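Local coordinates for TENA/THI-4 protein (Shewanella denitrificans OS217, PDB 3DDE) that is of unknown function but has a heme oxygenase-like, all-helical fold and may be an iron-containing oxidoreductase, at residues A[96-101]-A[158-163]; A[39-44]-A[163-168]; A[90-95]-A[103-108]; A[26-31]-A[148-153]. All coordinates share one frame; numbering follows the deposited sequence.

Interaction 1: residues A[96-101]-A[158-163]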
loop_
_atom_site.group_PDB
_atom_site.type_symbol
_atom_site.label_atom_id
_atom_site.label_comp_id
_atom_site.label_asym_id
_atom_site.label_seq_id
_atom_site.Cartn_x
_atom_site.Cartn_y
_atom_site.Cartn_z
ATOM N N ALA A 96 21.133 -25.444 -7.411
ATOM C CA ALA A 96 22.205 -25.482 -8.415
ATOM C C ALA A 96 23.276 -26.520 -8.038
ATOM O O ALA A 96 23.861 -27.189 -8.909
ATOM C CB ALA A 96 22.820 -24.094 -8.568
ATOM N N SER A 97 23.498 -26.672 -6.732
ATOM C CA SER A 97 24.487 -27.616 -6.206
ATOM C C SER A 97 24.133 -29.082 -6.446
ATOM O O SER A 97 25.025 -29.924 -6.397
ATOM C CB SER A 97 24.725 -27.369 -4.707
ATOM O OG SER A 97 25.383 -26.026 -4.498
ATOM N N ILE A 98 22.851 -29.393 -6.682
ATOM C CA ILE A 98 22.451 -30.780 -6.993
ATOM C C ILE A 98 22.203 -31.001 -8.496
ATOM O O ILE A 98 21.517 -31.950 -8.897
ATOM C CB ILE A 98 21.286 -31.295 -6.133
ATOM C CG1 ILE A 98 20.026 -30.445 -6.320
ATOM C CG2 ILE A 98 21.710 -31.332 -4.672
ATOM C CD1 ILE A 98 18.808 -31.080 -5.722
ATOM N N GLY A 99 22.783 -30.121 -9.319
ATOM C CA GLY A 99 22.753 -30.263 -10.777
ATOM C C GLY A 99 21.584 -29.698 -11.566
ATOM O O GLY A 99 21.438 -30.040 -12.743
ATOM N N PHE A 100 20.762 -28.847 -10.951
ATOM C CA PHE A 100 19.618 -28.236 -11.649
ATOM C C PHE A 100 19.874 -26.773 -12.027
ATOM O O PHE A 100 20.715 -26.094 -11.440
ATOM C CB PHE A 100 18.311 -28.333 -10.833
ATOM C CG PHE A 100 17.875 -29.743 -10.552
ATOM C CD1 PHE A 100 17.517 -30.596 -11.595
ATOM C CD2 PHE A 100 17.819 -30.220 -9.255
ATOM C CE1 PHE A 100 17.128 -31.901 -11.349
ATOM C CE2 PHE A 100 17.421 -31.526 -8.996
ATOM C CZ PHE A 100 17.073 -32.366 -10.043
ATOM N N ASP A 101 19.085 -26.304 -12.987
ATOM C CA ASP A 101 19.206 -24.979 -13.576
ATOM C C ASP A 101 18.542 -23.890 -12.722
ATOM O O ASP A 101 17.349 -23.955 -12.448
ATOM C CB ASP A 101 18.553 -25.040 -14.973
ATOM C CG ASP A 101 18.973 -23.902 -15.889
ATOM O OD1 ASP A 101 19.274 -22.791 -15.400
ATOM O OD2 ASP A 101 19.005 -24.133 -17.127
ATOM N N LEU A 158 20.644 -38.564 -0.269
ATOM C CA LEU A 158 21.245 -37.890 -1.424
ATOM C C LEU A 158 22.743 -37.617 -1.248
ATOM O O LEU A 158 23.348 -36.935 -2.076
ATOM C CB LEU A 158 20.503 -36.577 -1.704
ATOM C CG LEU A 158 19.040 -36.723 -2.116
ATOM C CD1 LEU A 158 18.338 -35.358 -2.176
ATOM C CD2 LEU A 158 18.938 -37.460 -3.451
ATOM N N ASP A 159 23.331 -38.174 -0.186
ATOM C CA ASP A 159 24.747 -38.000 0.157
ATOM C C ASP A 159 25.219 -36.565 -0.125
ATOM O O ASP A 159 26.133 -36.330 -0.914
ATOM C CB ASP A 159 25.608 -39.058 -0.556
ATOM C CG ASP A 159 26.937 -39.269 0.123
ATOM O OD1 ASP A 159 27.386 -38.375 0.868
ATOM O OD2 ASP A 159 27.541 -40.342 -0.080
ATOM N N LEU A 160 24.572 -35.616 0.548
ATOM C CA LEU A 160 24.844 -34.186 0.383
ATOM C C LEU A 160 25.918 -33.681 1.338
ATOM O O LEU A 160 26.085 -34.202 2.439
ATOM C CB LEU A 160 23.555 -33.373 0.602
ATOM C CG LEU A 160 22.451 -33.579 -0.449
ATOM C CD1 LEU A 160 21.070 -33.097 0.038
ATOM C CD2 LEU A 160 22.831 -32.914 -1.780
ATOM N N THR A 161 26.639 -32.659 0.892
ATOM C CA THR A 161 27.684 -32.014 1.679
ATOM C C THR A 161 27.074 -30.708 2.144
ATOM O O THR A 161 26.022 -30.337 1.649
ATOM C CB THR A 161 28.921 -31.695 0.801
ATOM O OG1 THR A 161 28.599 -30.651 -0.129
ATOM C CG2 THR A 161 29.378 -32.932 0.045
ATOM N N PRO A 162 27.722 -29.996 3.090
ATOM C CA PRO A 162 27.190 -28.689 3.511
ATOM C C PRO A 162 26.966 -27.691 2.360
ATOM O O PRO A 162 26.212 -26.725 2.521
ATOM C CB PRO A 162 28.270 -28.150 4.466
ATOM C CG PRO A 162 29.432 -29.058 4.345
ATOM C CD PRO A 162 28.925 -30.364 3.856
ATOM N N GLN A 163 27.628 -27.930 1.224
ATOM C CA GLN A 163 27.505 -27.086 0.029
ATOM C C GLN A 163 26.098 -27.129 -0.579
ATOM O O GLN A 163 25.603 -26.120 -1.063
ATOM C CB GLN A 163 28.499 -27.545 -1.052
ATOM C CG GLN A 163 29.980 -27.526 -0.671
ATOM C CD GLN A 163 30.596 -26.142 -0.627
ATOM O OE1 GLN A 163 29.955 -25.140 -0.933
ATOM N NE2 GLN A 163 31.867 -26.086 -0.258
#
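I98 and L160 form the tight part of this surface contact, and S97 with Q163 its looser, exposed side. CG2 of I98 meets CD2 of L160 at 3.5 Å, slightly closer than methyl groups usually lie, and the two side chains meet at a slant. Which branch of I98 does the touching follows from its first torsion. With chi1 at 60°, CG1 sits between the backbone N and the carbonyl carbon and carries CD1 to Y41 of helix 38-52, while CG2 is turned to L160. A branched residue thus serves two neighbours at once. The L160 side chain also touches M165.

On the looser side OG of S97 lies 3.4 Å from the backbone O of Q163, at best a weak hydrogen bond. The serine hydroxyl has its stronger partner in O of S93, one turn back in helix 88-97, and the end of the Q163 side chain leads away. Each segment leaves or enters a helix by its own devices. G99 takes a positive phi of 87° with its N bonded to O of A96, D159 completes the Schellman motif that ends helix 144-157, and T161 OG1 accepts from Q163 N in an ST turn. Cohesion across the contact therefore rests mainly on a small apolar patch, while the polar groups answer largely to partners within their own turns.

Interaction 2: residues A[39-44]-A[163-168]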
loop_
_atom_site.group_PDB
_atom_site.type_symbol
_atom_site.label_atom_id
_atom_site.label_comp_id
_atom_site.label_asym_id
_atom_site.label_seq_id
_atom_site.Cartn_x
_atom_site.Cartn_y
_atom_site.Cartn_z
ATOM N N ALA A 39 14.940 -34.764 -7.324
ATOM C CA ALA A 39 13.725 -34.091 -7.786
ATOM C C ALA A 39 12.839 -33.630 -6.630
ATOM O O ALA A 39 12.322 -32.510 -6.639
ATOM C CB ALA A 39 12.938 -34.999 -8.718
ATOM N N LEU A 40 12.650 -34.501 -5.640
ATOM C CA LEU A 40 11.839 -34.157 -4.469
ATOM C C LEU A 40 12.451 -32.977 -3.706
ATOM O O LEU A 40 11.750 -32.042 -3.330
ATOM C CB LEU A 40 11.687 -35.354 -3.530
ATOM C CG LEU A 40 10.850 -35.135 -2.264
ATOM C CD1 LEU A 40 9.429 -34.755 -2.646
ATOM C CD2 LEU A 40 10.857 -36.364 -1.363
ATOM N N TYR A 41 13.764 -33.027 -3.495
ATOM C CA TYR A 41 14.463 -31.977 -2.769
ATOM C C TYR A 41 14.375 -30.646 -3.531
ATOM O O TYR A 41 14.138 -29.602 -2.931
ATOM C CB TYR A 41 15.900 -32.420 -2.492
ATOM C CG TYR A 41 16.729 -31.424 -1.722
ATOM C CD1 TYR A 41 16.352 -31.018 -0.440
ATOM C CD2 TYR A 41 17.909 -30.913 -2.255
ATOM C CE1 TYR A 41 17.112 -30.096 0.275
ATOM C CE2 TYR A 41 18.676 -29.999 -1.549
ATOM C CZ TYR A 41 18.279 -29.599 -0.282
ATOM O OH TYR A 41 19.033 -28.690 0.425
ATOM N N ALA A 42 14.520 -30.700 -4.855
ATOM C CA ALA A 42 14.419 -29.509 -5.704
ATOM C C ALA A 42 13.019 -28.883 -5.659
ATOM O O ALA A 42 12.887 -27.676 -5.471
ATOM C CB ALA A 42 14.777 -29.860 -7.131
ATOM N N ILE A 43 11.988 -29.701 -5.856
ATOM C CA ILE A 43 10.591 -29.233 -5.823
ATOM C C ILE A 43 10.331 -28.462 -4.531
ATOM O O ILE A 43 9.844 -27.326 -4.559
ATOM C CB ILE A 43 9.594 -30.404 -5.925
ATOM C CG1 ILE A 43 9.608 -30.989 -7.346
ATOM C CG2 ILE A 43 8.176 -29.946 -5.546
ATOM C CD1 ILE A 43 8.864 -32.314 -7.499
ATOM N N TYR A 44 10.708 -29.077 -3.417
ATOM C CA TYR A 44 10.605 -28.447 -2.122
ATOM C C TYR A 44 11.478 -27.186 -1.925
ATOM O O TYR A 44 11.012 -26.215 -1.333
ATOM C CB TYR A 44 10.901 -29.447 -1.013
ATOM C CG TYR A 44 11.104 -28.768 0.319
ATOM C CD1 TYR A 44 10.023 -28.400 1.129
ATOM C CD2 TYR A 44 12.389 -28.462 0.750
ATOM C CE1 TYR A 44 10.239 -27.756 2.341
ATOM C CE2 TYR A 44 12.615 -27.826 1.935
ATOM C CZ TYR A 44 11.560 -27.487 2.730
ATOM O OH TYR A 44 11.881 -26.864 3.905
ATOM N N GLN A 163 27.628 -27.930 1.224
ATOM C CA GLN A 163 27.505 -27.086 0.029
ATOM C C GLN A 163 26.098 -27.129 -0.579
ATOM O O GLN A 163 25.603 -26.120 -1.063
ATOM C CB GLN A 163 28.499 -27.545 -1.052
ATOM C CG GLN A 163 29.980 -27.526 -0.671
ATOM C CD GLN A 163 30.596 -26.142 -0.627
ATOM O OE1 GLN A 163 29.955 -25.140 -0.933
ATOM N NE2 GLN A 163 31.867 -26.086 -0.258
ATOM N N SER A 164 25.455 -28.294 -0.567
ATOM C CA SER A 164 24.099 -28.427 -1.134
ATOM C C SER A 164 23.025 -28.236 -0.083
ATOM O O SER A 164 21.852 -28.584 -0.308
ATOM C CB SER A 164 23.915 -29.793 -1.787
ATOM O OG SER A 164 24.846 -29.972 -2.840
HETATM N N MSE A 165 23.405 -27.650 1.051
HETATM C CA MSE A 165 22.483 -27.488 2.167
HETATM C C MSE A 165 22.712 -26.186 2.926
HETATM O O MSE A 165 22.506 -26.127 4.142
HETATM C CB MSE A 165 22.764 -28.659 3.080
HETATM C CG MSE A 165 21.645 -29.051 3.990
HETATM SE SE MSE A 165 22.181 -30.906 4.360
HETATM C CE MSE A 165 21.650 -31.644 2.615
ATOM N N LYS A 166 23.134 -25.151 2.198
ATOM C CA LYS A 166 23.444 -23.842 2.780
ATOM C C LYS A 166 22.235 -23.160 3.412
ATOM O O LYS A 166 22.388 -22.465 4.410
ATOM C CB LYS A 166 24.076 -22.915 1.736
ATOM N N PHE A 167 21.042 -23.355 2.849
ATOM C CA PHE A 167 19.849 -22.734 3.419
ATOM C C PHE A 167 19.586 -23.213 4.848
ATOM O O PHE A 167 19.213 -22.408 5.702
ATOM C CB PHE A 167 18.603 -22.967 2.562
ATOM C CG PHE A 167 17.364 -22.292 3.111
ATOM C CD1 PHE A 167 16.515 -22.969 3.977
ATOM C CD2 PHE A 167 17.079 -20.977 2.789
ATOM C CE1 PHE A 167 15.385 -22.347 4.499
ATOM C CE2 PHE A 167 15.942 -20.343 3.299
ATOM C CZ PHE A 167 15.095 -21.025 4.156
ATOM N N PHE A 168 19.759 -24.507 5.111
ATOM C CA PHE A 168 19.514 -25.019 6.457
ATOM C C PHE A 168 20.756 -25.031 7.356
ATOM O O PHE A 168 20.675 -25.466 8.507
ATOM C CB PHE A 168 18.852 -26.394 6.408
ATOM C CG PHE A 168 17.425 -26.338 5.982
ATOM C CD1 PHE A 168 16.484 -25.724 6.798
ATOM C CD2 PHE A 168 17.016 -26.896 4.782
ATOM C CE1 PHE A 168 15.154 -25.647 6.416
ATOM C CE2 PHE A 168 15.689 -26.842 4.394
ATOM C CZ PHE A 168 14.749 -26.207 5.211
#
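Y41 loses the most surface here, because its ring spans the gap from helix 38-52 and delivers OH to the backbone O of S164, 2.9 Å away. The hydroxyl lies in the carbonyl plane, with a C=O...OH angle of 151°, so the bond is well directed. CG of Y41 is anti to the backbone N (chi1 -179°), which swings the ring off the helix towards its target. Tyrosine suits a buried site of this kind: the ring fills space among apolar neighbours, and the hydroxyl at its far end reaches a backbone carbonyl that would be costly to bury without a partner.

In this heme oxygenase-like helical bundle the contact sets helix 38-52 against the start of helix 166-189 and the turn leading into it. One turn further along helix 38-52, Y44 meets F168, in the first turn of helix 166-189; the two come from opposite directions and touch at their rims. OH of Y44 lies in the plane of the F168 ring, 3.2 Å from CZ, and the CE2 atoms of Y44 and F168 are 4.1 Å apart. This is an edge approach without face stacking. One face of the F168 ring is taken by its neighbour F167, whose CD1 stands 3.7 Å above the ring centre. L151 of helix 144-157 and M45 also pack on F168.

Interaction 3: residues A[90-95]-A[103-108]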
loop_
_atom_site.group_PDB
_atom_site.type_symbol
_atom_site.label_atom_id
_atom_site.label_comp_id
_atom_site.label_asym_id
_atom_site.label_seq_id
_atom_site.Cartn_x
_atom_site.Cartn_y
_atom_site.Cartn_z
HETATM N N MSE A 90 20.415 -18.525 -1.125
HETATM C CA MSE A 90 20.989 -19.744 -0.540
HETATM C C MSE A 90 20.196 -20.982 -0.959
HETATM O O MSE A 90 20.765 -22.047 -1.151
HETATM C CB MSE A 90 21.042 -19.661 0.990
HETATM C CG MSE A 90 21.820 -18.466 1.534
HETATM SE SE MSE A 90 22.065 -18.563 3.468
HETATM C CE MSE A 90 23.531 -19.880 3.533
ATOM N N ALA A 91 18.877 -20.845 -1.088
ATOM C CA ALA A 91 18.030 -21.968 -1.516
ATOM C C ALA A 91 18.278 -22.238 -3.006
ATOM O O ALA A 91 18.345 -23.388 -3.437
ATOM C CB ALA A 91 16.582 -21.654 -1.277
ATOM N N LEU A 92 18.428 -21.162 -3.776
ATOM C CA LEU A 92 18.666 -21.252 -5.211
ATOM C C LEU A 92 20.059 -21.845 -5.472
ATOM O O LEU A 92 20.251 -22.544 -6.452
ATOM C CB LEU A 92 18.498 -19.878 -5.861
ATOM C CG LEU A 92 18.435 -19.826 -7.391
ATOM C CD1 LEU A 92 17.215 -20.585 -7.897
ATOM C CD2 LEU A 92 18.397 -18.364 -7.866
ATOM N N SER A 93 21.003 -21.559 -4.577
ATOM C CA SER A 93 22.358 -22.099 -4.630
ATOM C C SER A 93 22.363 -23.603 -4.348
ATOM O O SER A 93 23.102 -24.349 -4.972
ATOM C CB SER A 93 23.257 -21.367 -3.629
ATOM O OG SER A 93 24.583 -21.887 -3.632
ATOM N N ASP A 94 21.538 -24.040 -3.399
ATOM C CA ASP A 94 21.411 -25.458 -3.076
ATOM C C ASP A 94 20.836 -26.247 -4.260
ATOM O O ASP A 94 21.252 -27.384 -4.514
ATOM C CB ASP A 94 20.501 -25.645 -1.862
ATOM C CG ASP A 94 21.097 -25.093 -0.578
ATOM O OD1 ASP A 94 22.335 -24.925 -0.507
ATOM O OD2 ASP A 94 20.304 -24.849 0.370
ATOM N N ILE A 95 19.880 -25.648 -4.969
ATOM C CA ILE A 95 19.251 -26.282 -6.132
ATOM C C ILE A 95 20.266 -26.446 -7.253
ATOM O O ILE A 95 20.272 -27.464 -7.947
ATOM C CB ILE A 95 17.991 -25.495 -6.616
ATOM C CG1 ILE A 95 16.860 -25.603 -5.572
ATOM C CG2 ILE A 95 17.495 -26.021 -7.970
ATOM C CD1 ILE A 95 15.693 -24.634 -5.790
ATOM N N GLU A 103 17.805 -21.015 -13.595
ATOM C CA GLU A 103 16.801 -20.361 -14.438
ATOM C C GLU A 103 15.426 -20.993 -14.443
ATOM O O GLU A 103 14.436 -20.273 -14.570
ATOM C CB GLU A 103 17.312 -20.156 -15.870
ATOM C CG GLU A 103 18.404 -19.092 -15.953
ATOM C CD GLU A 103 17.949 -17.720 -15.471
ATOM O OE1 GLU A 103 16.705 -17.444 -15.492
ATOM O OE2 GLU A 103 18.837 -16.909 -15.062
ATOM N N ASP A 104 15.350 -22.317 -14.308
ATOM C CA ASP A 104 14.051 -22.994 -14.234
ATOM C C ASP A 104 13.303 -22.565 -12.969
ATOM O O ASP A 104 12.072 -22.575 -12.947
ATOM C CB ASP A 104 14.176 -24.537 -14.216
ATOM C CG ASP A 104 14.746 -25.128 -15.520
ATOM O OD1 ASP A 104 14.853 -24.405 -16.537
ATOM O OD2 ASP A 104 15.083 -26.337 -15.522
ATOM N N VAL A 105 14.058 -22.220 -11.921
ATOM C CA VAL A 105 13.493 -21.780 -10.648
ATOM C C VAL A 105 13.027 -20.334 -10.736
ATOM O O VAL A 105 11.920 -20.009 -10.320
ATOM C CB VAL A 105 14.512 -21.904 -9.484
ATOM C CG1 VAL A 105 13.908 -21.365 -8.170
ATOM C CG2 VAL A 105 14.951 -23.359 -9.307
ATOM N N LEU A 106 13.867 -19.475 -11.302
ATOM C CA LEU A 106 13.564 -18.046 -11.425
ATOM C C LEU A 106 12.336 -17.785 -12.300
ATOM O O LEU A 106 11.577 -16.859 -12.039
ATOM C CB LEU A 106 14.761 -17.298 -12.000
ATOM C CG LEU A 106 16.119 -17.550 -11.333
ATOM C CD1 LEU A 106 17.298 -16.912 -12.151
ATOM C CD2 LEU A 106 16.097 -17.101 -9.880
ATOM N N SER A 107 12.128 -18.612 -13.323
ATOM C CA SER A 107 10.984 -18.446 -14.231
ATOM C C SER A 107 9.720 -19.204 -13.789
ATOM O O SER A 107 8.694 -19.154 -14.477
ATOM C CB SER A 107 11.372 -18.919 -15.635
ATOM O OG SER A 107 11.629 -20.310 -15.628
ATOM N N SER A 108 9.789 -19.911 -12.661
ATOM C CA SER A 108 8.646 -20.680 -12.182
ATOM C C SER A 108 7.705 -19.825 -11.334
ATOM O O SER A 108 8.117 -18.853 -10.696
ATOM C CB SER A 108 9.094 -21.867 -11.316
ATOM O OG SER A 108 9.462 -21.431 -10.006
#
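This is a buried apolar contact between helix 88-97 and the short helix 102-106 that follows it, where the chain turns back and lays one helix on the other. L92 is the hub. Its CD1 lies 3.4 Å from CB of V105 and equally near that residue's CG1, the two side chains sliding past each other in opposite directions. Its second methyl, CD2, meets CD2 of L106 at 3.3 Å, with the side chains crossing at about a right angle. All three approaches are tighter than normal carbon packing. CG of L92 is anti to its own backbone N (chi1 -168°), which projects the fork so that each prong finds a different residue. A turn later CD1 of I95 meets CG2 of V105 tip to tip at 3.8 Å.

The compact valine suits its place because both of its branches are engaged, CG1 by L92 and CG2 by I95. Two serines finish the short helix: S107 OG bonds to O of E103 and S108 OG to O of V105, each carbonyl also accepting the same serine's N. S108 OG is also hydrogen-bonded to NE2 of H50 in helix 38-52. That helix packs on both partners, M45 and T46 on I95 and Y49 on L106. Two consecutive helices are thus folded back on each other through aliphatic side chains within a heme oxygenase-like helical fold.

Interaction 4: residues A[26-31]-A[148-153]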
loop_
_atom_site.group_PDB
_atom_site.type_symbol
_atom_site.label_atom_id
_atom_site.label_comp_id
_atom_site.label_asym_id
_atom_site.label_seq_id
_atom_site.Cartn_x
_atom_site.Cartn_y
_atom_site.Cartn_z
ATOM N N PRO A 26 2.995 -37.123 4.145
ATOM C CA PRO A 26 3.607 -38.211 3.391
ATOM C C PRO A 26 4.999 -37.828 2.904
ATOM O O PRO A 26 5.853 -38.701 2.713
ATOM C CB PRO A 26 2.668 -38.383 2.193
ATOM C CG PRO A 26 1.421 -37.760 2.578
ATOM C CD PRO A 26 1.800 -36.626 3.456
ATOM N N PHE A 27 5.196 -36.533 2.656
ATOM C CA PHE A 27 6.483 -35.981 2.242
ATOM C C PHE A 27 7.535 -36.315 3.301
ATOM O O PHE A 27 8.596 -36.859 2.983
ATOM C CB PHE A 27 6.368 -34.457 2.041
ATOM C CG PHE A 27 7.685 -33.767 1.774
ATOM C CD1 PHE A 27 8.161 -33.616 0.480
ATOM C CD2 PHE A 27 8.443 -33.264 2.825
ATOM C CE1 PHE A 27 9.387 -32.989 0.240
ATOM C CE2 PHE A 27 9.655 -32.638 2.596
ATOM C CZ PHE A 27 10.134 -32.503 1.298
ATOM N N ILE A 28 7.221 -36.016 4.559
ATOM C CA ILE A 28 8.137 -36.268 5.673
ATOM C C ILE A 28 8.420 -37.761 5.852
ATOM O O ILE A 28 9.559 -38.132 6.130
ATOM C CB ILE A 28 7.605 -35.688 7.015
ATOM C CG1 ILE A 28 7.374 -34.171 6.939
ATOM C CG2 ILE A 28 8.566 -35.999 8.153
ATOM C CD1 ILE A 28 8.620 -33.333 6.803
ATOM N N HIS A 29 7.413 -38.626 5.689
ATOM C CA HIS A 29 7.655 -40.066 5.851
ATOM C C HIS A 29 8.537 -40.566 4.715
ATOM O O HIS A 29 9.441 -41.353 4.943
ATOM C CB HIS A 29 6.388 -40.930 5.915
ATOM C CG HIS A 29 5.324 -40.393 6.818
ATOM N ND1 HIS A 29 4.015 -40.819 6.745
ATOM C CD2 HIS A 29 5.351 -39.405 7.746
ATOM C CE1 HIS A 29 3.291 -40.150 7.627
ATOM N NE2 HIS A 29 4.076 -39.277 8.238
ATOM N N GLU A 30 8.263 -40.113 3.495
ATOM C CA GLU A 30 9.055 -40.503 2.326
ATOM C C GLU A 30 10.540 -40.218 2.590
ATOM O O GLU A 30 11.408 -41.047 2.292
ATOM C CB GLU A 30 8.567 -39.731 1.093
ATOM C CG GLU A 30 9.337 -39.949 -0.206
ATOM C CD GLU A 30 9.065 -41.281 -0.879
ATOM O OE1 GLU A 30 8.336 -42.126 -0.316
ATOM O OE2 GLU A 30 9.589 -41.475 -1.996
ATOM N N VAL A 31 10.818 -39.048 3.165
ATOM C CA VAL A 31 12.188 -38.640 3.483
ATOM C C VAL A 31 12.810 -39.518 4.578
ATOM O O VAL A 31 13.899 -40.078 4.388
ATOM C CB VAL A 31 12.253 -37.139 3.905
ATOM C CG1 VAL A 31 13.666 -36.754 4.321
ATOM C CG2 VAL A 31 11.765 -36.230 2.774
ATOM N N ASP A 148 15.314 -31.433 12.496
ATOM C CA ASP A 148 16.691 -31.932 12.381
ATOM C C ASP A 148 16.775 -33.380 11.845
ATOM O O ASP A 148 17.627 -33.670 10.998
ATOM C CB ASP A 148 17.408 -31.814 13.734
ATOM C CG ASP A 148 18.919 -32.027 13.636
ATOM O OD1 ASP A 148 19.563 -31.445 12.736
ATOM O OD2 ASP A 148 19.464 -32.743 14.496
ATOM N N PRO A 149 15.901 -34.292 12.326
ATOM C CA PRO A 149 15.972 -35.667 11.796
ATOM C C PRO A 149 15.637 -35.761 10.300
ATOM O O PRO A 149 16.229 -36.579 9.596
ATOM C CB PRO A 149 14.939 -36.438 12.637
ATOM C CG PRO A 149 14.618 -35.550 13.799
ATOM C CD PRO A 149 14.843 -34.150 13.343
ATOM N N VAL A 150 14.702 -34.929 9.827
ATOM C CA VAL A 150 14.320 -34.924 8.408
ATOM C C VAL A 150 15.484 -34.427 7.546
ATOM O O VAL A 150 15.754 -34.980 6.473
ATOM C CB VAL A 150 13.077 -34.042 8.135
ATOM C CG1 VAL A 150 12.698 -34.096 6.651
ATOM C CG2 VAL A 150 11.899 -34.477 9.007
ATOM N N LEU A 151 16.164 -33.384 8.027
ATOM C CA LEU A 151 17.318 -32.805 7.333
ATOM C C LEU A 151 18.484 -33.800 7.308
ATOM O O LEU A 151 19.152 -33.935 6.285
ATOM C CB LEU A 151 17.732 -31.457 7.961
ATOM C CG LEU A 151 16.680 -30.329 8.047
ATOM C CD1 LEU A 151 17.250 -29.083 8.727
ATOM C CD2 LEU A 151 16.076 -29.941 6.689
ATOM N N LYS A 152 18.708 -34.510 8.416
ATOM C CA LYS A 152 19.765 -35.530 8.489
ATOM C C LYS A 152 19.494 -36.724 7.560
ATOM O O LYS A 152 20.435 -37.300 7.005
ATOM C CB LYS A 152 19.977 -35.977 9.933
ATOM C CG LYS A 152 20.571 -34.891 10.825
ATOM N N ALA A 153 18.223 -37.088 7.384
ATOM C CA ALA A 153 17.855 -38.179 6.478
ATOM C C ALA A 153 18.035 -37.782 5.006
ATOM O O ALA A 153 18.407 -38.617 4.180
ATOM C CB ALA A 153 16.436 -38.644 6.736
#
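Two helices of the heme oxygenase-like fold cross here, the short helix 26-32 and helix 144-157. Between the six-residue segments the axes come within 9.8 Å, and their N-to-C directions differ by 51°. V150 gives up the most surface, since it sits between two residues that lie three apart on the facing helix. Its CG2 touches CG2 of I28 at 3.8 Å, and its CG1 touches CG1 of V31 at 3.7 Å. Both pairs of side chains cross at about a right angle, so methyls meet methyls without interlocking along their length. The division follows from the first torsion of V150: with chi1 at -179°, CG1 is anti to the backbone N and faces V31, leaving CG2 for I28.

V31 also rests its CG1 on the backbone O of V150, 3.5 Å away. A153, one turn on, returns the gesture with its CB 3.7 Å from the backbone O of V31. Here CA atoms of V31 and A153 are only 6.4 Å apart, and the small alanine suits so close an approach. L32 also packs on V150 and A153, while F27 turns towards L214 and V217 of helix 193-223.

Helix 144-157 is kinked where the backbone N of neither P149, which has no N-H, nor V150 bonds to the turn before. The side chains that meet here are all aliphatic, and across the contact the two backbone oxygens meet only carbon. The junction is therefore held by van der Waals packing and the burial of apolar surface, and any specificity probably comes from shape.

Overall arrangement
From the N terminus, helix 26-32 is the first to be tied, when interaction 4 brings 148-153 back to it and closes a long loop. Helix 38-52 follows, and interaction 2 joins it to 163-168; its span crosses that of interaction 4. Interaction 3 is a short local return, 90-95 to 103-108, lying within both of those loops. Interaction 1, 96-101 with 158-163, falls within the span of interaction 2 but crosses interactions 3 and 4. Interactions 1 and 2 share Q163, and D94 of interaction 3 bonds to the backbone N of K166 and F167 in interaction 2. Interaction 4 reaches interaction 2 through F27 on L40 and L151 on F168.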